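Local coordinates for protein dihydrolipoyl dehydrogenase (Elizabethkingia anophelis NUHP1, PDB 6UZI) that probably catalyses the NAD(+)-dependent oxidation of protein-bound dihydrolipoyl groups to lipoyl groups, using one FAD per subunit and a redox-active disulfide, at residues N70-F75 and D83-D88; D254-T259 and D273-S278; G336-E341 and E346-N351; G357-Y360 and E364-G367. All coordinates share one frame; numbering follows the deposited sequence.

Contact 1. Residues N70-F75 and D83-D88; sequences NAKHTF and DEPKVD
Pro-85 points its ring at the last turn of helix 55-73, CG foremost, and settles against Ala-71 and Lys-72. Its CG is 4.1 Å from both Ala-71 CB and Lys-72 CB and 4.0 Å from Lys-72 CA. The methyl of Ala-71 faces the proline, whereas the side chain of Lys-72 starts out beside the proline and then turns off: CG is anti to the backbone N (chi1 -168°) and the chain bends about CG-CD, which carries the amine away. Glu-84, folded back at chi2 (-83°), slants across the aliphatic part of this lysine, its OE2 3.8 Å from Lys-72 CG. The charged ends stay apart, with Lys-72 NZ 6.6 Å from Glu-84 OE2, so any attraction is probably long-range. The helix belongs to the FAD-binding part of the chain and starts at Cys-55 of the redox-active disulfide; strand 86-87 lies at the subunit interface, where Lys-86 pairs in an antiparallel ladder with a strand of the second subunit. Beyond Pro-85, Ala-71 sets its CA over the centre of the Phe-75 ring, 3.4 Å above the plane, and also packs on Phe-75 of the second subunit. At the helix end Asn-70 O takes three bonds, from His-73 N, Thr-74 N and Thr-74 OG1, the hydroxyl at 2.8 Å and above the carbonyl plane, and a weak one from Phe-75 N.

Contact 2. Residues D254-T259 and D273-S278; sequences DTVKVT and DYCLVS
Val-256 and Cys-275 meet through their side chains, Val-256 CG1 standing 3.7 Å from Cys-275 CB. With CG1 anti to the backbone N (chi1 -178°), the valine turns this branch at the cysteine. The Cys-275 sulfur extends from the same spot toward the next inward residue of strand 255-261, SG lying 4.3 Å from Val-258 CG2, so one cysteine touches two valines spaced two residues apart. At the outer end there is a loose contact with the main chain of Asp-254, a poorly ordered residue, whose O lies 3.4 Å from Asp-273 CA and 3.5 Å from Asp-273 CB. The carboxylate of Asp-273 turns away from strand 255-261 and is held by two backbone amides, OD1 accepting from Lys-183 N and OD2 from His-184 N, which ties the start of strand 274-277 to its neighbour 184-188. Further out, Ile-188 packs against both Cys-275 and Val-258, while Val-249 of strand 245-252 backs both valines. The arrangement is that of the predicted NAD(+)-binding domain of this family: a three-stranded antiparallel meander, 245-252, 255-261 and 267-272, packs on the five-stranded parallel sheet of a Rossmann-type fold.

Contact 3. Residues G336-E341 and E346-N351; sequences GVFVAE and EKPHVN
Phe-338, Glu-341 and Pro-348 carry most of this contact, in which the chain leaving helix 329-343 turns round and runs back along it. The Pro-348 and Phe-338 side chains cross at about a right angle, and Pro-348 CG lies over one face of the phenyl ring, 3.9 Å from the centroid and 29° off the ring normal, a CH-pi contact. Phe-338 swings out to meet it with CG anti to the backbone N (chi1 179°); His-349 CA and N lie at the ring edge, and Val-350 CG2 comes in obliquely, 3.7 Å from CD1. Glu-341 slides past Pro-348 in the opposite sense, its OE1 3.5 Å from Pro-348 CB. Near it Glu-346 reaches back extended, the two carboxylate planes 42° apart and the OE1 atoms 3.8 Å from each other. A water bridges the two, donating to Glu-341 OE1 (2.8 Å) and Glu-346 OE1 (2.9 Å), which probably eases the like-charge approach. Glu-341 is balanced further by salt bridges from OE2 to Arg-29 and from OE1 to Arg-448 of the second subunit, which probably favour its charged form. Glu-346 N donates a hydrogen bond to Glu-341 O (3.1 Å). The contact thus packs the later turns of helix 329-343, which begins at FAD-binding Ala-329, against the loop that leads to strand 357-359.

Contact 4. Residues G357-Y360 and E364-G367; sequences GVVY and EVAG. With FAD (flavin-adenine dinucleotide), chain E.
Tyr-360, whose CA lies 4.4 Å from Glu-364 CG, carries Val-358 CG1 over one face of its ring, 3.4 Å above the plane and offset toward the rim. From the other side of the ring plane FAD O4 approaches obliquely, 3.1 Å from CE2. Lys-59 makes a cation-pi contact with the ring, and the hydroxyl is hydrogen-bonded to Pro-454 O of the second subunit, so the ring sits between flavin and subunit interface. The other flat group, the Glu-364 carboxylate, ends a chain extended beyond CG: OE1 accepts from Ala-427 N at the start of helix 426-438, and OE2 forms a salt bridge with Arg-425 of the second subunit. Between these groups the backbones form a beta hairpin in the dimerisation domain, the two strands antiparallel (167°) and making up one margin of its five-stranded sheet. Gly-357 and Gly-367 are a hydrogen-bonded pair, N to O 2.9 Å from Gly-357 to Gly-367 and 3.0 Å in return. Val-359 and Val-365 form the second such pair: Val-359 N donates to Val-365 O (2.7 Å) and Val-365 N donates back to Val-359 O. Val-358 and Ala-366 are the non-hydrogen-bonded pair between them, where Val-358 CG2 and Ala-366 CB stand 4.0 Å apart on the face covered by helix 426-438. Val-359 and Val-365 rise side by side from the opposite face, CB to CB 3.7 Å, both with CG1 anti to the backbone N (chi1 near -175°), and Val-365 packs on Leu-225 and Leu-229 of helix 223-236.

Contact 4 lies nearest the active site: it holds Tyr-360 of the FAD pocket, whose side chain is about 9 Å from the zinc ion, the Phe-338 side chain of contact 3 being about 13 Å from the FAD. Nearest atoms of contacts 3 and 4, consecutive in the chain, are about 10 Å apart; those of contacts 1 and 2 come within about 12 Å of contact 4 and of each other. Contact 3 lies across the chain's centre from both, 48 Å from contact 1 between centres. Contacts 1, 3 and 4 reach the second subunit. Contact 2 does not; its Cys-275 side chain is about 9 Å from Gly-189 of the predicted NAD(+) site, that of Tyr-360 about 4 Å from Glu-196.

Contact 1. Residues N70-F75 and D83-D88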
loop_
_atom_site.group_PDB
_atom_site.type_symbol
_atom_site.label_atom_id
_atom_site.label_comp_id
_atom_site.label_asym_id
_atom_site.label_seq_id
_atom_site.Cartn_x
_atom_site.Cartn_y
_atom_site.Cartn_z
ATOM N N ASN A 70 16.611 -6.563 -6.510
ATOM C CA ASN A 70 17.213 -5.941 -5.338
ATOM C C ASN A 70 18.543 -6.599 -5.003
ATOM O O ASN A 70 19.557 -5.915 -4.813
ATOM C CB ASN A 70 16.254 -6.026 -4.152
ATOM C CG ASN A 70 14.999 -5.223 -4.376
ATOM O OD1 ASN A 70 15.046 -4.109 -4.900
ATOM N ND2 ASN A 70 13.857 -5.789 -3.992
ATOM N N ALA A 71 18.561 -7.935 -4.963
ATOM C CA ALA A 71 19.776 -8.660 -4.606
ATOM C C ALA A 71 20.931 -8.316 -5.538
ATOM O O ALA A 71 22.081 -8.201 -5.097
ATOM C CB ALA A 71 19.501 -10.164 -4.621
ATOM N N LYS A 72 20.637 -8.095 -6.820
ATOM C CA LYS A 72 21.696 -7.857 -7.790
ATOM C C LYS A 72 22.209 -6.422 -7.748
ATOM O O LYS A 72 23.366 -6.181 -8.098
ATOM C CB LYS A 72 21.205 -8.199 -9.202
ATOM C CG LYS A 72 22.310 -8.268 -10.249
ATOM C CD LYS A 72 21.814 -8.746 -11.613
ATOM C CE LYS A 72 20.835 -7.758 -12.241
ATOM N NZ LYS A 72 20.615 -7.993 -13.703
ATOM N N HIS A 73 21.381 -5.461 -7.324
ATOM C CA HIS A 73 21.717 -4.055 -7.483
ATOM C C HIS A 73 21.716 -3.231 -6.209
ATOM O O HIS A 73 22.354 -2.171 -6.196
ATOM C CB HIS A 73 20.755 -3.389 -8.478
ATOM C CG HIS A 73 20.937 -3.858 -9.885
ATOM N ND1 HIS A 73 19.888 -3.989 -10.767
ATOM C CD2 HIS A 73 22.048 -4.231 -10.563
ATOM C CE1 HIS A 73 20.343 -4.427 -11.927
ATOM N NE2 HIS A 73 21.651 -4.582 -11.829
ATOM N N THR A 74 21.043 -3.671 -5.140
ATOM C CA THR A 74 20.913 -2.844 -3.947
ATOM C C THR A 74 21.421 -3.491 -2.667
ATOM O O THR A 74 21.562 -2.783 -1.661
ATOM C CB THR A 74 19.449 -2.434 -3.725
ATOM O OG1 THR A 74 18.663 -3.596 -3.446
ATOM C CG2 THR A 74 18.891 -1.752 -4.954
ATOM N N PHE A 75 21.689 -4.800 -2.663
ATOM C CA PHE A 75 22.041 -5.473 -1.414
ATOM C C PHE A 75 23.331 -4.925 -0.812
ATOM O O PHE A 75 23.441 -4.791 0.412
ATOM C CB PHE A 75 22.150 -6.981 -1.635
ATOM C CG PHE A 75 20.867 -7.723 -1.389
ATOM C CD1 PHE A 75 19.655 -7.053 -1.361
ATOM C CD2 PHE A 75 20.877 -9.092 -1.168
ATOM C CE1 PHE A 75 18.474 -7.741 -1.133
ATOM C CE2 PHE A 75 19.705 -9.783 -0.938
ATOM C CZ PHE A 75 18.500 -9.107 -0.918
ATOM N N ASP A 83 27.213 -13.098 -2.911
ATOM C CA ASP A 83 27.845 -13.189 -4.216
ATOM C C ASP A 83 26.791 -12.927 -5.288
ATOM O O ASP A 83 25.612 -12.724 -4.989
ATOM C CB ASP A 83 28.531 -14.547 -4.395
ATOM C CG ASP A 83 27.631 -15.715 -4.026
ATOM O OD1 ASP A 83 26.430 -15.489 -3.763
ATOM O OD2 ASP A 83 28.126 -16.862 -3.987
ATOM N N GLU A 84 27.219 -12.911 -6.549
ATOM C CA GLU A 84 26.315 -12.655 -7.659
ATOM C C GLU A 84 25.140 -13.631 -7.611
ATOM O O GLU A 84 25.355 -14.853 -7.667
ATOM C CB GLU A 84 27.058 -12.782 -8.986
ATOM C CG GLU A 84 27.466 -11.445 -9.599
ATOM C CD GLU A 84 26.343 -10.799 -10.394
ATOM O OE1 GLU A 84 26.091 -11.248 -11.536
ATOM O OE2 GLU A 84 25.708 -9.851 -9.877
ATOM N N PRO A 85 23.906 -13.143 -7.488
ATOM C CA PRO A 85 22.755 -14.051 -7.443
ATOM C C PRO A 85 22.502 -14.671 -8.805
ATOM O O PRO A 85 22.755 -14.060 -9.845
ATOM C CB PRO A 85 21.597 -13.138 -7.020
ATOM C CG PRO A 85 22.006 -11.788 -7.493
ATOM C CD PRO A 85 23.502 -11.733 -7.354
ATOM N N LYS A 86 22.024 -15.912 -8.787
ATOM C CA LYS A 86 21.740 -16.664 -10.000
ATOM C C LYS A 86 20.282 -17.101 -9.997
ATOM O O LYS A 86 19.686 -17.319 -8.936
ATOM C CB LYS A 86 22.674 -17.883 -10.137
ATOM N N VAL A 87 19.708 -17.227 -11.193
ATOM C CA VAL A 87 18.286 -17.512 -11.355
ATOM C C VAL A 87 18.094 -19.011 -11.542
ATOM O O VAL A 87 18.672 -19.610 -12.456
ATOM C CB VAL A 87 17.687 -16.747 -12.546
ATOM C CG1 VAL A 87 16.225 -17.123 -12.712
ATOM C CG2 VAL A 87 17.855 -15.243 -12.379
ATOM N N ASP A 88 17.268 -19.614 -10.687
ATOM C CA ASP A 88 16.750 -20.968 -10.888
ATOM C C ASP A 88 15.347 -20.814 -11.467
ATOM O O ASP A 88 14.356 -20.720 -10.738
ATOM C CB ASP A 88 16.748 -21.770 -9.592
ATOM C CG ASP A 88 16.392 -23.232 -9.813
ATOM O OD1 ASP A 88 16.044 -23.597 -10.956
ATOM O OD2 ASP A 88 16.442 -24.016 -8.841
#

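Contact 2. Residues D254-T259 and D273-S278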
loop_
_atom_site.group_PDB
_atom_site.type_symbol
_atom_site.label_atom_id
_atom_site.label_comp_id
_atom_site.label_asym_id
_atom_site.label_seq_id
_atom_site.Cartn_x
_atom_site.Cartn_y
_atom_site.Cartn_z
ATOM N N ASP A 254 16.888 -20.689 -33.434
ATOM C CA ASP A 254 16.906 -20.060 -32.120
ATOM C C ASP A 254 16.705 -18.553 -32.180
ATOM O O ASP A 254 16.943 -17.866 -31.180
ATOM C CB ASP A 254 18.228 -20.356 -31.402
ATOM C CG ASP A 254 18.397 -21.818 -31.047
ATOM O OD1 ASP A 254 17.386 -22.553 -30.995
ATOM O OD2 ASP A 254 19.553 -22.230 -30.807
ATOM N N THR A 255 16.259 -18.018 -33.309
ATOM C CA THR A 255 16.200 -16.577 -33.477
ATOM C C THR A 255 14.875 -16.153 -34.085
ATOM O O THR A 255 14.337 -16.826 -34.971
ATOM C CB THR A 255 17.360 -16.100 -34.361
ATOM O OG1 THR A 255 18.595 -16.512 -33.768
ATOM C CG2 THR A 255 17.355 -14.592 -34.519
ATOM N N VAL A 256 14.363 -15.022 -33.604
ATOM C CA VAL A 256 13.166 -14.399 -34.145
ATOM C C VAL A 256 13.564 -13.054 -34.732
ATOM O O VAL A 256 14.289 -12.284 -34.092
ATOM C CB VAL A 256 12.080 -14.232 -33.073
ATOM C CG1 VAL A 256 10.851 -13.623 -33.690
ATOM C CG2 VAL A 256 11.763 -15.580 -32.426
ATOM N N LYS A 257 13.111 -12.783 -35.952
ATOM C CA LYS A 257 13.412 -11.541 -36.653
ATOM C C LYS A 257 12.117 -10.768 -36.866
ATOM O O LYS A 257 11.195 -11.260 -37.524
ATOM C CB LYS A 257 14.114 -11.830 -37.983
ATOM C CG LYS A 257 14.611 -10.596 -38.706
ATOM C CD LYS A 257 15.597 -10.957 -39.795
ATOM C CE LYS A 257 15.147 -10.437 -41.148
ATOM N NZ LYS A 257 16.262 -10.539 -42.124
ATOM N N VAL A 258 12.054 -9.553 -36.330
ATOM C CA VAL A 258 10.875 -8.700 -36.437
ATOM C C VAL A 258 11.204 -7.583 -37.415
ATOM O O VAL A 258 12.130 -6.799 -37.175
ATOM C CB VAL A 258 10.466 -8.136 -35.064
ATOM C CG1 VAL A 258 9.316 -7.154 -35.189
ATOM C CG2 VAL A 258 10.119 -9.258 -34.105
ATOM N N THR A 259 10.466 -7.514 -38.522
ATOM C CA THR A 259 10.669 -6.481 -39.533
ATOM C C THR A 259 9.521 -5.482 -39.475
ATOM O O THR A 259 8.366 -5.871 -39.289
ATOM C CB THR A 259 10.792 -7.068 -40.952
ATOM O OG1 THR A 259 9.637 -7.856 -41.275
ATOM C CG2 THR A 259 12.040 -7.916 -41.079
ATOM N N ASP A 273 15.923 -13.985 -29.222
ATOM C CA ASP A 273 15.712 -15.418 -29.101
ATOM C C ASP A 273 14.321 -15.763 -28.577
ATOM O O ASP A 273 13.967 -16.950 -28.542
ATOM C CB ASP A 273 16.791 -16.040 -28.210
ATOM C CG ASP A 273 16.810 -15.450 -26.821
ATOM O OD1 ASP A 273 17.239 -16.155 -25.883
ATOM O OD2 ASP A 273 16.387 -14.284 -26.671
ATOM N N TYR A 274 13.542 -14.765 -28.153
ATOM C CA TYR A 274 12.151 -14.956 -27.761
ATOM C C TYR A 274 11.351 -13.726 -28.163
ATOM O O TYR A 274 11.821 -12.596 -28.001
ATOM C CB TYR A 274 12.007 -15.194 -26.251
ATOM C CG TYR A 274 12.411 -16.571 -25.821
ATOM C CD1 TYR A 274 11.512 -17.631 -25.881
ATOM C CD2 TYR A 274 13.697 -16.825 -25.372
ATOM C CE1 TYR A 274 11.885 -18.917 -25.499
ATOM C CE2 TYR A 274 14.078 -18.104 -24.987
ATOM C CZ TYR A 274 13.169 -19.144 -25.054
ATOM O OH TYR A 274 13.546 -20.411 -24.677
ATOM N N CYS A 275 10.140 -13.947 -28.672
ATOM C CA CYS A 275 9.249 -12.860 -29.066
ATOM C C CYS A 275 7.871 -13.059 -28.450
ATOM O O CYS A 275 7.205 -14.067 -28.719
ATOM C CB CYS A 275 9.136 -12.755 -30.585
ATOM S SG CYS A 275 7.971 -11.464 -31.054
ATOM N N LEU A 276 7.438 -12.088 -27.647
ATOM C CA LEU A 276 6.147 -12.099 -26.964
ATOM C C LEU A 276 5.201 -11.110 -27.640
ATOM O O LEU A 276 5.511 -9.918 -27.747
ATOM C CB LEU A 276 6.321 -11.762 -25.482
ATOM C CG LEU A 276 5.119 -11.338 -24.632
ATOM C CD1 LEU A 276 4.093 -12.445 -24.477
ATOM C CD2 LEU A 276 5.618 -10.882 -23.267
ATOM N N VAL A 277 4.048 -11.603 -28.070
ATOM C CA VAL A 277 3.032 -10.803 -28.749
ATOM C C VAL A 277 1.981 -10.364 -27.729
ATOM O O VAL A 277 1.206 -11.182 -27.220
ATOM C CB VAL A 277 2.392 -11.584 -29.900
ATOM C CG1 VAL A 277 1.413 -10.703 -30.636
ATOM C CG2 VAL A 277 3.465 -12.126 -30.819
ATOM N N SER A 278 1.949 -9.068 -27.425
ATOM C CA SER A 278 1.017 -8.491 -26.462
ATOM C C SER A 278 0.295 -7.329 -27.138
ATOM O O SER A 278 0.582 -6.161 -26.876
ATOM C CB SER A 278 1.741 -8.036 -25.198
ATOM O OG SER A 278 2.444 -9.113 -24.613
#

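Contact 3. Residues G336-E341 and E346-N351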
loop_
_atom_site.group_PDB
_atom_site.type_symbol
_atom_site.label_atom_id
_atom_site.label_comp_id
_atom_site.label_asym_id
_atom_site.label_seq_id
_atom_site.Cartn_x
_atom_site.Cartn_y
_atom_site.Cartn_z
ATOM N N GLY A 336 -20.579 -9.041 -12.185
ATOM C CA GLY A 336 -21.217 -10.268 -11.730
ATOM C C GLY A 336 -22.126 -10.045 -10.536
ATOM O O GLY A 336 -23.260 -10.535 -10.508
ATOM N N VAL A 337 -21.654 -9.276 -9.547
ATOM C CA VAL A 337 -22.494 -8.927 -8.404
ATOM C C VAL A 337 -23.687 -8.095 -8.853
ATOM O O VAL A 337 -24.794 -8.221 -8.315
ATOM C CB VAL A 337 -21.668 -8.187 -7.336
ATOM C CG1 VAL A 337 -22.564 -7.744 -6.197
ATOM C CG2 VAL A 337 -20.554 -9.076 -6.826
ATOM N N PHE A 338 -23.479 -7.237 -9.852
ATOM C CA PHE A 338 -24.561 -6.406 -10.365
ATOM C C PHE A 338 -25.681 -7.265 -10.939
ATOM O O PHE A 338 -26.861 -7.056 -10.627
ATOM C CB PHE A 338 -24.017 -5.439 -11.422
ATOM C CG PHE A 338 -25.064 -4.543 -12.030
ATOM C CD1 PHE A 338 -25.294 -3.277 -11.512
ATOM C CD2 PHE A 338 -25.817 -4.962 -13.122
ATOM C CE1 PHE A 338 -26.262 -2.445 -12.070
ATOM C CE2 PHE A 338 -26.785 -4.136 -13.679
ATOM C CZ PHE A 338 -27.005 -2.879 -13.155
ATOM N N VAL A 339 -25.332 -8.238 -11.788
ATOM C CA VAL A 339 -26.371 -9.052 -12.417
ATOM C C VAL A 339 -27.113 -9.881 -11.374
ATOM O O VAL A 339 -28.352 -9.946 -11.381
ATOM C CB VAL A 339 -25.775 -9.932 -13.529
ATOM C CG1 VAL A 339 -26.797 -10.946 -13.997
ATOM C CG2 VAL A 339 -25.349 -9.069 -14.707
ATOM N N ALA A 340 -26.381 -10.482 -10.433
ATOM C CA ALA A 340 -27.021 -11.306 -9.412
ATOM C C ALA A 340 -28.029 -10.497 -8.607
ATOM O O ALA A 340 -29.161 -10.941 -8.381
ATOM C CB ALA A 340 -25.965 -11.920 -8.490
ATOM N N GLU A 341 -27.641 -9.297 -8.170
ATOM C CA GLU A 341 -28.569 -8.475 -7.403
ATOM C C GLU A 341 -29.723 -7.988 -8.268
ATOM O O GLU A 341 -30.862 -7.905 -7.791
ATOM C CB GLU A 341 -27.812 -7.307 -6.772
ATOM C CG GLU A 341 -26.921 -7.744 -5.625
ATOM C CD GLU A 341 -26.011 -6.655 -5.129
ATOM O OE1 GLU A 341 -26.208 -5.494 -5.532
ATOM O OE2 GLU A 341 -25.094 -6.961 -4.337
ATOM N N GLU A 346 -33.330 -6.268 -6.967
ATOM C CA GLU A 346 -32.709 -5.069 -6.435
ATOM C C GLU A 346 -32.329 -4.115 -7.566
ATOM O O GLU A 346 -32.505 -4.405 -8.754
ATOM C CB GLU A 346 -31.495 -5.437 -5.586
ATOM C CG GLU A 346 -31.842 -6.200 -4.316
ATOM C CD GLU A 346 -30.615 -6.661 -3.538
ATOM O OE1 GLU A 346 -29.503 -6.141 -3.783
ATOM O OE2 GLU A 346 -30.773 -7.525 -2.650
ATOM N N LYS A 347 -31.851 -2.934 -7.180
ATOM C CA LYS A 347 -31.473 -1.880 -8.120
ATOM C C LYS A 347 -30.038 -1.432 -7.841
ATOM O O LYS A 347 -29.807 -0.350 -7.291
ATOM C CB LYS A 347 -32.453 -0.707 -8.031
ATOM N N PRO A 348 -29.047 -2.240 -8.215
ATOM C CA PRO A 348 -27.649 -1.864 -7.980
ATOM C C PRO A 348 -27.162 -0.862 -9.020
ATOM O O PRO A 348 -27.841 -0.556 -10.000
ATOM C CB PRO A 348 -26.902 -3.193 -8.113
ATOM C CG PRO A 348 -27.691 -3.938 -9.111
ATOM C CD PRO A 348 -29.146 -3.551 -8.880
ATOM N N HIS A 349 -25.952 -0.354 -8.792
ATOM C CA HIS A 349 -25.344 0.599 -9.711
ATOM C C HIS A 349 -23.845 0.342 -9.846
ATOM O O HIS A 349 -23.176 -0.023 -8.877
ATOM C CB HIS A 349 -25.592 2.033 -9.240
ATOM C CG HIS A 349 -25.107 3.073 -10.199
ATOM N ND1 HIS A 349 -25.651 3.233 -11.456
ATOM C CD2 HIS A 349 -24.138 4.011 -10.085
ATOM C CE1 HIS A 349 -25.034 4.224 -12.076
ATOM N NE2 HIS A 349 -24.112 4.712 -11.267
ATOM N N VAL A 350 -23.326 0.506 -11.061
ATOM C CA VAL A 350 -21.890 0.469 -11.314
ATOM C C VAL A 350 -21.464 1.842 -11.815
ATOM O O VAL A 350 -22.004 2.340 -12.811
ATOM C CB VAL A 350 -21.492 -0.612 -12.331
ATOM C CG1 VAL A 350 -20.002 -0.498 -12.641
ATOM C CG2 VAL A 350 -21.818 -1.993 -11.809
ATOM N N ASN A 351 -20.510 2.458 -11.121
ATOM C CA ASN A 351 -19.898 3.708 -11.568
ATOM C C ASN A 351 -18.598 3.344 -12.282
ATOM O O ASN A 351 -17.565 3.121 -11.645
ATOM C CB ASN A 351 -19.657 4.653 -10.399
ATOM C CG ASN A 351 -19.237 6.038 -10.849
ATOM O OD1 ASN A 351 -18.786 6.232 -11.985
ATOM N ND2 ASN A 351 -19.398 7.018 -9.964
HETATM O O HOH W 1 -28.179 -3.719 -4.737
#

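Contact 4. Residues G357-Y360 and E364-G367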
loop_
_atom_site.group_PDB
_atom_site.type_symbol
_atom_site.label_atom_id
_atom_site.label_comp_id
_atom_site.label_asym_id
_atom_site.label_seq_id
_atom_site.Cartn_x
_atom_site.Cartn_y
_atom_site.Cartn_z
ATOM N N GLY A 357 -7.590 1.318 -12.650
ATOM C CA GLY A 357 -6.747 0.480 -13.481
ATOM C C GLY A 357 -5.329 0.454 -12.948
ATOM O O GLY A 357 -4.784 1.502 -12.593
ATOM N N VAL A 358 -4.717 -0.730 -12.872
ATOM C CA VAL A 358 -3.407 -0.891 -12.253
ATOM C C VAL A 358 -2.449 -1.559 -13.235
ATOM O O VAL A 358 -2.822 -2.486 -13.963
ATOM C CB VAL A 358 -3.493 -1.694 -10.937
ATOM C CG1 VAL A 358 -2.112 -1.922 -10.357
ATOM C CG2 VAL A 358 -4.345 -0.952 -9.923
ATOM N N VAL A 359 -1.214 -1.063 -13.264
ATOM C CA VAL A 359 -0.095 -1.704 -13.944
ATOM C C VAL A 359 0.869 -2.181 -12.868
ATOM O O VAL A 359 1.304 -1.391 -12.021
ATOM C CB VAL A 359 0.601 -0.749 -14.921
ATOM C CG1 VAL A 359 1.663 -1.500 -15.705
ATOM C CG2 VAL A 359 -0.419 -0.106 -15.856
ATOM N N TYR A 360 1.192 -3.473 -12.879
ATOM C CA TYR A 360 1.940 -4.063 -11.777
ATOM C C TYR A 360 3.445 -4.092 -12.011
ATOM O O TYR A 360 4.131 -4.977 -11.487
ATOM C CB TYR A 360 1.405 -5.463 -11.483
ATOM C CG TYR A 360 0.015 -5.440 -10.887
ATOM C CD1 TYR A 360 -0.173 -5.534 -9.513
ATOM C CD2 TYR A 360 -1.104 -5.296 -11.693
ATOM C CE1 TYR A 360 -1.439 -5.515 -8.966
ATOM C CE2 TYR A 360 -2.371 -5.271 -11.154
ATOM C CZ TYR A 360 -2.536 -5.382 -9.791
ATOM O OH TYR A 360 -3.806 -5.356 -9.253
ATOM N N GLU A 364 4.701 0.688 -9.191
ATOM C CA GLU A 364 3.359 0.389 -9.664
ATOM C C GLU A 364 2.705 1.643 -10.241
ATOM O O GLU A 364 3.039 2.774 -9.876
ATOM C CB GLU A 364 2.520 -0.182 -8.526
ATOM C CG GLU A 364 2.855 -1.629 -8.180
ATOM C CD GLU A 364 2.389 -2.034 -6.783
ATOM O OE1 GLU A 364 1.808 -1.184 -6.061
ATOM O OE2 GLU A 364 2.600 -3.209 -6.412
ATOM N N VAL A 365 1.758 1.424 -11.148
ATOM C CA VAL A 365 1.015 2.482 -11.821
ATOM C C VAL A 365 -0.468 2.239 -11.581
ATOM O O VAL A 365 -0.948 1.108 -11.718
ATOM C CB VAL A 365 1.317 2.512 -13.332
ATOM C CG1 VAL A 365 0.627 3.698 -14.003
ATOM C CG2 VAL A 365 2.807 2.538 -13.580
ATOM N N ALA A 366 -1.192 3.294 -11.231
ATOM C CA ALA A 366 -2.615 3.158 -10.977
ATOM C C ALA A 366 -3.301 4.469 -11.308
ATOM O O ALA A 366 -2.746 5.543 -11.064
ATOM C CB ALA A 366 -2.886 2.764 -9.527
ATOM N N GLY A 367 -4.493 4.377 -11.874
ATOM C CA GLY A 367 -5.278 5.559 -12.168
ATOM C C GLY A 367 -6.750 5.293 -11.943
ATOM O O GLY A 367 -7.233 4.168 -12.096
HETATM P PA FAD E . -12.094 -14.969 -18.057
HETATM O O1A FAD E . -11.209 -14.822 -16.876
HETATM O O2A FAD E . -11.341 -14.484 -19.300
HETATM O O5B FAD E . -12.383 -16.522 -18.285
HETATM C C5B FAD E . -13.727 -16.907 -18.619
HETATM C C4B FAD E . -13.799 -18.411 -18.592
HETATM O O4B FAD E . -14.848 -18.864 -19.466
HETATM C C3B FAD E . -12.527 -19.159 -19.021
HETATM O O3B FAD E . -12.035 -19.901 -17.913
HETATM C C2B FAD E . -13.005 -20.111 -20.132
HETATM O O2B FAD E . -12.399 -21.397 -20.046
HETATM C C1B FAD E . -14.510 -20.164 -19.884
HETATM N N9A FAD E . -15.318 -20.466 -21.056
HETATM C C8A FAD E . -15.334 -19.785 -22.247
HETATM N N7A FAD E . -16.207 -20.239 -23.111
HETATM C C5A FAD E . -16.809 -21.302 -22.447
HETATM C C6A FAD E . -17.823 -22.199 -22.818
HETATM N N6A FAD E . -18.475 -22.146 -23.984
HETATM N N1A FAD E . -18.178 -23.150 -21.925
HETATM C C2A FAD E . -17.554 -23.186 -20.743
HETATM N N3A FAD E . -16.588 -22.387 -20.278
HETATM C C4A FAD E . -16.258 -21.455 -21.184
HETATM N N1 FAD E . -6.699 -8.022 -15.031
HETATM C C2 FAD E . -6.602 -7.291 -13.894
HETATM O O2 FAD E . -7.582 -6.725 -13.413
HETATM N N3 FAD E . -5.384 -7.187 -13.245
HETATM C C4 FAD E . -4.198 -7.775 -13.643
HETATM O O4 FAD E . -3.173 -7.625 -12.981
HETATM C C4X FAD E . -4.310 -8.553 -14.847
HETATM N N5 FAD E . -3.251 -9.172 -15.281
HETATM C C5X FAD E . -3.386 -9.967 -16.410
HETATM C C6 FAD E . -2.279 -10.685 -16.856
HETATM C C7 FAD E . -2.373 -11.548 -17.942
HETATM C C7M FAD E . -1.157 -12.321 -18.380
HETATM C C8 FAD E . -3.605 -11.695 -18.605
HETATM C C8M FAD E . -3.760 -12.670 -19.744
HETATM C C9 FAD E . -4.707 -10.963 -18.177
HETATM C C9A FAD E . -4.611 -10.107 -17.086
HETATM N N10 FAD E . -5.724 -9.401 -16.593
HETATM C C10 FAD E . -5.607 -8.621 -15.475
HETATM C "C1'" FAD E . -7.033 -9.517 -17.246
HETATM C "C2'" FAD E . -7.947 -10.507 -16.536
HETATM O "O2'" FAD E . -7.486 -11.847 -16.717
HETATM C "C3'" FAD E . -9.394 -10.373 -17.015
HETATM O "O3'" FAD E . -9.748 -9.000 -17.093
HETATM C "C4'" FAD E . -10.386 -11.098 -16.106
HETATM O "O4'" FAD E . -9.942 -12.447 -15.950
HETATM C "C5'" FAD E . -11.811 -11.043 -16.612
HETATM O "O5'" FAD E . -12.284 -12.401 -16.562
HETATM P P FAD E . -13.803 -12.876 -16.906
HETATM O O1P FAD E . -14.577 -13.413 -15.758
HETATM O O2P FAD E . -14.600 -11.858 -17.695
HETATM O O3P FAD E . -13.396 -14.052 -17.912
#